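Local coordinates for protein D-xylonate dehydratase (Caulobacter crescentus, PDB 5OYN) that catalyses the dehydration of D-xylonate to 2-dehydro-3-deoxy-D-arabinonate in D-xylose degradation, using a [2Fe-2S] cluster and magnesium, and also dehydrates D-gluconate, at residues 18-24 and 123-129; 145-150 and 295-300. One frame throughout, in Å; residues are numbered along the deposited sequence.

Contact 1. Residues 18-24 and 123-129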
loop_
_atom_site.group_PDB
_atom_site.type_symbol
_atom_site.label_atom_id
_atom_site.label_comp_id
_atom_site.label_asym_id
_atom_site.label_seq_id
_atom_site.Cartn_x
_atom_site.Cartn_y
_atom_site.Cartn_z
ATOM N N PHE A 18 24.667 19.616 1.933
ATOM C CA PHE A 18 23.284 19.947 2.213
ATOM C C PHE A 18 23.060 20.068 3.720
ATOM O O PHE A 18 23.802 19.508 4.528
ATOM C CB PHE A 18 22.384 18.882 1.614
ATOM C CG PHE A 18 22.521 18.734 0.127
ATOM C CD1 PHE A 18 21.889 19.618 -0.731
ATOM C CD2 PHE A 18 23.250 17.690 -0.415
ATOM C CE1 PHE A 18 21.994 19.474 -2.104
ATOM C CE2 PHE A 18 23.360 17.539 -1.789
ATOM C CZ PHE A 18 22.736 18.441 -2.635
ATOM N N ARG A 19 22.024 20.817 4.106
ATOM C CA ARG A 19 21.751 20.966 5.535
ATOM C C ARG A 19 21.490 19.623 6.202
ATOM O O ARG A 19 21.688 19.484 7.417
ATOM C CB ARG A 19 20.562 21.890 5.758
ATOM C CG ARG A 19 19.549 21.777 4.673
ATOM C CD ARG A 19 18.513 22.847 4.804
ATOM N NE ARG A 19 17.478 22.512 5.774
ATOM C CZ ARG A 19 17.355 23.104 6.952
ATOM N NH1 ARG A 19 18.226 24.048 7.304
ATOM N NH2 ARG A 19 16.369 22.757 7.772
ATOM N N SER A 20 21.022 18.631 5.437
ATOM C CA SER A 20 20.900 17.282 5.976
ATOM C C SER A 20 22.207 16.842 6.622
ATOM O O SER A 20 22.203 16.275 7.720
ATOM C CB SER A 20 20.479 16.302 4.878
ATOM O OG SER A 20 21.115 16.570 3.638
ATOM N N ARG A 21 23.341 17.140 5.974
ATOM C CA ARG A 21 24.642 16.740 6.501
ATOM C C ARG A 21 24.898 17.270 7.903
ATOM O O ARG A 21 25.722 16.701 8.618
ATOM C CB ARG A 21 25.764 17.193 5.568
ATOM C CG ARG A 21 25.663 16.630 4.148
ATOM C CD ARG A 21 25.825 15.104 4.132
ATOM N NE ARG A 21 24.612 14.408 3.675
ATOM C CZ ARG A 21 24.469 13.081 3.644
ATOM N NH1 ARG A 21 25.471 12.299 4.032
ATOM N NH2 ARG A 21 23.337 12.533 3.204
ATOM N N ASP A 22 24.208 18.325 8.335
ATOM C CA ASP A 22 24.415 18.760 9.709
ATOM C C ASP A 22 23.811 17.794 10.724
ATOM O O ASP A 22 24.155 17.858 11.911
ATOM C CB ASP A 22 23.856 20.160 9.926
ATOM C CG ASP A 22 24.262 20.735 11.277
ATOM O OD1 ASP A 22 25.468 21.034 11.470
ATOM O OD2 ASP A 22 23.379 20.857 12.156
ATOM N N TRP A 23 22.916 16.905 10.292
ATOM C CA TRP A 23 22.414 15.844 11.156
ATOM C C TRP A 23 23.253 14.581 11.017
ATOM O O TRP A 23 23.642 13.972 12.018
ATOM C CB TRP A 23 20.960 15.510 10.818
ATOM C CG TRP A 23 19.897 16.390 11.390
ATOM C CD1 TRP A 23 19.064 16.090 12.425
ATOM C CD2 TRP A 23 19.494 17.677 10.912
ATOM N NE1 TRP A 23 18.188 17.124 12.645
ATOM C CE2 TRP A 23 18.432 18.111 11.729
ATOM C CE3 TRP A 23 19.937 18.511 9.881
ATOM C CZ2 TRP A 23 17.806 19.344 11.550
ATOM C CZ3 TRP A 23 19.306 19.746 9.703
ATOM C CH2 TRP A 23 18.254 20.143 10.532
ATOM N N PHE A 24 23.546 14.192 9.776
ATOM C CA PHE A 24 24.066 12.872 9.461
ATOM C C PHE A 24 25.581 12.829 9.314
ATOM O O PHE A 24 26.150 11.732 9.264
ATOM C CB PHE A 24 23.408 12.354 8.174
ATOM C CG PHE A 24 21.909 12.194 8.280
ATOM C CD1 PHE A 24 21.308 11.914 9.504
ATOM C CD2 PHE A 24 21.104 12.324 7.154
ATOM C CE1 PHE A 24 19.936 11.770 9.599
ATOM C CE2 PHE A 24 19.724 12.183 7.245
ATOM C CZ PHE A 24 19.141 11.906 8.466
ATOM N N LEU A 123 9.755 21.492 7.725
ATOM C CA LEU A 123 10.785 21.753 6.713
ATOM C C LEU A 123 12.065 22.286 7.342
ATOM O O LEU A 123 13.174 21.938 6.915
ATOM C CB LEU A 123 10.275 22.749 5.678
ATOM C CG LEU A 123 9.199 22.304 4.698
ATOM C CD1 LEU A 123 8.997 23.407 3.670
ATOM C CD2 LEU A 123 9.594 21.013 4.031
ATOM N N HIS A 124 11.933 23.129 8.360
ATOM C CA HIS A 124 13.100 23.727 8.983
ATOM C C HIS A 124 13.687 22.868 10.096
ATOM O O HIS A 124 14.901 22.923 10.324
ATOM C CB HIS A 124 12.737 25.110 9.522
ATOM C CG HIS A 124 13.869 25.796 10.210
ATOM N ND1 HIS A 124 14.961 26.291 9.529
ATOM C CD2 HIS A 124 14.096 26.044 11.522
ATOM C CE1 HIS A 124 15.805 26.825 10.392
ATOM N NE2 HIS A 124 15.303 26.691 11.606
ATOM N N GLY A 125 12.864 22.050 10.768
ATOM C CA GLY A 125 13.255 21.272 11.932
ATOM C C GLY A 125 13.836 19.893 11.692
ATOM O O GLY A 125 14.324 19.278 12.648
ATOM N N TYR A 126 13.819 19.385 10.466
ATOM C CA TYR A 126 14.300 18.046 10.160
ATOM C C TYR A 126 15.350 18.122 9.064
ATOM O O TYR A 126 15.464 19.143 8.379
ATOM C CB TYR A 126 13.142 17.135 9.723
ATOM C CG TYR A 126 12.160 16.839 10.829
ATOM C CD1 TYR A 126 11.022 17.624 11.000
ATOM C CD2 TYR A 126 12.373 15.787 11.710
ATOM C CE1 TYR A 126 10.115 17.359 12.017
ATOM C CE2 TYR A 126 11.479 15.511 12.723
ATOM C CZ TYR A 126 10.351 16.295 12.875
ATOM O OH TYR A 126 9.460 16.023 13.892
ATOM N N PRO A 127 16.151 17.067 8.877
ATOM C CA PRO A 127 17.220 17.149 7.870
ATOM C C PRO A 127 16.686 17.081 6.450
ATOM O O PRO A 127 16.946 16.115 5.724
ATOM C CB PRO A 127 18.107 15.942 8.196
ATOM C CG PRO A 127 17.193 14.981 8.818
ATOM C CD PRO A 127 16.202 15.795 9.613
ATOM N N ILE A 128 15.940 18.108 6.049
ATOM C CA ILE A 128 15.272 18.159 4.755
ATOM C C ILE A 128 15.976 19.193 3.890
ATOM O O ILE A 128 16.224 20.321 4.338
ATOM C CB ILE A 128 13.778 18.486 4.920
ATOM C CG1 ILE A 128 13.073 17.322 5.621
ATOM C CG2 ILE A 128 13.127 18.794 3.572
ATOM C CD1 ILE A 128 11.784 17.725 6.299
ATOM N N ASP A 129 16.308 18.807 2.657
ATOM C CA ASP A 129 17.034 19.675 1.740
ATOM C C ASP A 129 16.112 20.369 0.749
ATOM O O ASP A 129 16.064 21.599 0.700
ATOM C CB ASP A 129 18.091 18.873 0.992
ATOM C CG ASP A 129 19.154 18.367 1.911
ATOM O OD1 ASP A 129 19.504 19.129 2.850
ATOM O OD2 ASP A 129 19.625 17.217 1.706
#
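The indole of W23 lies over the ring of P127, a CH-pi contact in which P127 CD sits 3.8 Å from the centroid of the five-membered ring, almost on its normal. P127 is the centre of an inverse gamma turn, closed by the 2.6 Å bond from I128 N to Y126 O, and this turn carries the chain from helix 109-125 towards strand 130-135 of the parallel sheet. F24 extends the apolar patch, its CZ 3.7 Å from P127 CG. The principle illustrated is that where a helix ends, the carbonyls of its last turn lack partners in the helix and a distant arginine can take them up. At the edge of the R19 guanidinium, NH2 donates to H124 O and NE to I128 O, the carbonyl beyond the turn, both at 2.9 Å; NH2 adds a weak bond to L123 O at 3.4 Å. The site is also a subunit boundary: W23 NE1 is bonded to C103 O of the second subunit, and Y126 OH to F100 N of that subunit, whose F100 lines a cluster pocket. At the other end D129, also bonded to I56, grips S20: S20 N donates to D129 OD1 at 3.0 Å, and S20 OG to D129 OD2 at 2.5 Å.

Contact 2. Residues 145-150 and 295-300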
loop_
_atom_site.group_PDB
_atom_site.type_symbol
_atom_site.label_atom_id
_atom_site.label_comp_id
_atom_site.label_asym_id
_atom_site.label_seq_id
_atom_site.Cartn_x
_atom_site.Cartn_y
_atom_site.Cartn_z
ATOM N N ILE A 145 3.002 26.527 -0.680
ATOM C CA ILE A 145 3.961 27.498 -1.203
ATOM C C ILE A 145 4.353 28.512 -0.134
ATOM O O ILE A 145 5.540 28.816 0.046
ATOM C CB ILE A 145 3.394 28.175 -2.458
ATOM C CG1 ILE A 145 3.144 27.096 -3.518
ATOM C CG2 ILE A 145 4.345 29.253 -2.935
ATOM C CD1 ILE A 145 2.563 27.611 -4.784
ATOM N N MET A 146 3.375 29.030 0.611
ATOM C CA MET A 146 3.688 29.932 1.718
ATOM C C MET A 146 4.752 29.338 2.642
ATOM O O MET A 146 5.753 29.988 2.960
ATOM C CB MET A 146 2.419 30.255 2.503
ATOM C CG MET A 146 1.528 31.251 1.800
ATOM S SD MET A 146 -0.159 31.274 2.437
ATOM C CE MET A 146 0.108 31.269 4.210
ATOM N N ALA A 147 4.566 28.085 3.054
ATOM C CA ALA A 147 5.491 27.472 3.999
ATOM C C ALA A 147 6.858 27.247 3.375
ATOM O O ALA A 147 7.888 27.474 4.022
ATOM C CB ALA A 147 4.912 26.153 4.511
ATOM N N ALA A 148 6.896 26.785 2.126
ATOM C CA ALA A 148 8.190 26.540 1.503
ATOM C C ALA A 148 8.996 27.828 1.352
ATOM O O ALA A 148 10.227 27.789 1.447
ATOM C CB ALA A 148 8.013 25.856 0.147
ATOM N N THR A 149 8.340 28.979 1.121
ATOM C CA THR A 149 9.143 30.177 0.901
ATOM C C THR A 149 9.669 30.745 2.215
ATOM O O THR A 149 10.827 31.171 2.278
ATOM C CB THR A 149 8.370 31.252 0.126
ATOM O OG1 THR A 149 7.503 31.959 1.011
ATOM C CG2 THR A 149 7.558 30.657 -0.980
ATOM N N THR A 150 8.845 30.754 3.270
ATOM C CA THR A 150 9.325 31.170 4.585
ATOM C C THR A 150 10.614 30.452 4.942
ATOM O O THR A 150 11.577 31.065 5.413
ATOM C CB THR A 150 8.268 30.904 5.657
ATOM O OG1 THR A 150 7.126 31.743 5.441
ATOM C CG2 THR A 150 8.829 31.186 7.034
ATOM N N ALA A 295 -1.297 36.652 -0.099
ATOM C CA ALA A 295 -0.676 35.890 0.986
ATOM C C ALA A 295 0.675 35.306 0.577
ATOM O O ALA A 295 1.660 35.412 1.313
ATOM C CB ALA A 295 -1.618 34.771 1.443
ATOM N N MET A 296 0.742 34.684 -0.597
ATOM C CA MET A 296 2.009 34.108 -1.031
ATOM C C MET A 296 3.034 35.194 -1.333
ATOM O O MET A 296 4.211 35.061 -0.969
ATOM C CB MET A 296 1.781 33.214 -2.248
ATOM C CG MET A 296 0.794 32.092 -1.977
ATOM S SD MET A 296 0.089 31.410 -3.486
ATOM C CE MET A 296 1.599 30.854 -4.211
ATOM N N ALA A 297 2.599 36.277 -1.993
ATOM C CA ALA A 297 3.470 37.419 -2.274
ATOM C C ALA A 297 4.091 37.956 -0.996
ATOM O O ALA A 297 5.320 38.020 -0.864
ATOM C CB ALA A 297 2.678 38.513 -2.987
ATOM N N ARG A 298 3.244 38.324 -0.034
ATOM C CA ARG A 298 3.732 38.838 1.238
ATOM C C ARG A 298 4.769 37.913 1.858
ATOM O O ARG A 298 5.857 38.357 2.239
ATOM C CB ARG A 298 2.562 39.060 2.188
ATOM C CG ARG A 298 1.624 40.146 1.722
ATOM C CD ARG A 298 0.799 40.678 2.877
ATOM N NE ARG A 298 1.636 41.316 3.888
ATOM C CZ ARG A 298 1.211 41.663 5.099
ATOM N NH1 ARG A 298 -0.050 41.434 5.461
ATOM N NH2 ARG A 298 2.051 42.239 5.949
ATOM N N HIS A 299 4.471 36.613 1.932
ATOM C CA HIS A 299 5.405 35.681 2.562
ATOM C C HIS A 299 6.712 35.558 1.795
ATOM O O HIS A 299 7.702 35.085 2.362
ATOM C CB HIS A 299 4.771 34.299 2.726
ATOM C CG HIS A 299 4.091 34.105 4.042
ATOM N ND1 HIS A 299 2.721 34.171 4.188
ATOM C CD2 HIS A 299 4.592 33.861 5.277
ATOM C CE1 HIS A 299 2.406 33.972 5.456
ATOM N NE2 HIS A 299 3.522 33.777 6.139
ATOM N N ALA A 300 6.743 35.959 0.528
ATOM C CA ALA A 300 7.993 36.082 -0.205
ATOM C C ALA A 300 8.481 37.535 -0.277
ATOM O O ALA A 300 9.312 37.869 -1.134
ATOM C CB ALA A 300 7.836 35.489 -1.603
#
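Two helical segments run side by side and almost exactly parallel, their directions differing by 5° and their axes 9.1 Å apart at closest approach. The CA atoms of M146 and M296 face each other at 5.3 Å; one turn on, T149 lies opposite A300, the first residue to leave helical geometry at the end of helix 289-299. No hydrogen bond crosses between the segments, so this is a worked example of helices joined mainly by side-chain packing. I145 CG2 meets M296 CE at 3.4 Å, and M146 CG meets M296 CG at 3.9 Å, while M146 SD rests 3.9 Å from A295 CB. M146 also reaches H299, with CE 3.8 Å from H299 CE1, and T149 OG1 touches the backbone at H299 O, 3.4 Å away. Two polar side chains bond within their own helices: T149 OG1 donates to M146 O at 3.3 Å, and H299 ND1 makes a weak 3.3 Å bond to A295 O. T150 OG1, 3.3 Å from H299 CD2, is hydrogen-bonded to the hydroxyl of Y116, whose ring also meets that of H299. Helix 141-151 packs on strand 155-159 of the parallel sheet, I145 touching V157 and A148 touching A155, and 295-300 lies alongside it; helix 109-125 supplies R112 and Y116 against M146, and helix 264-267 meets T149 and A300.

Both contacts are buried, but in different senses. Contact 2 lies about 14 Å from the centre of the chain and is enclosed by that chain's own helices and strand; contact 1, centred about 30 Å out, owes part of its cover to the second subunit. Their chemistry follows: 18-24 and 123-129, only half helical, add hydrogen bonds to carbonyls and a carboxylate to the apolar packing on P127, whereas 145-150 and 295-300 meet largely through apolar side chains, with no hydrogen bond between them. Helix 109-125 connects the two places, its end forming part of contact 1 and its R112 and Y116 flanking contact 2. They also touch directly, L123 CD1 lying 3.9 Å from A148 CA.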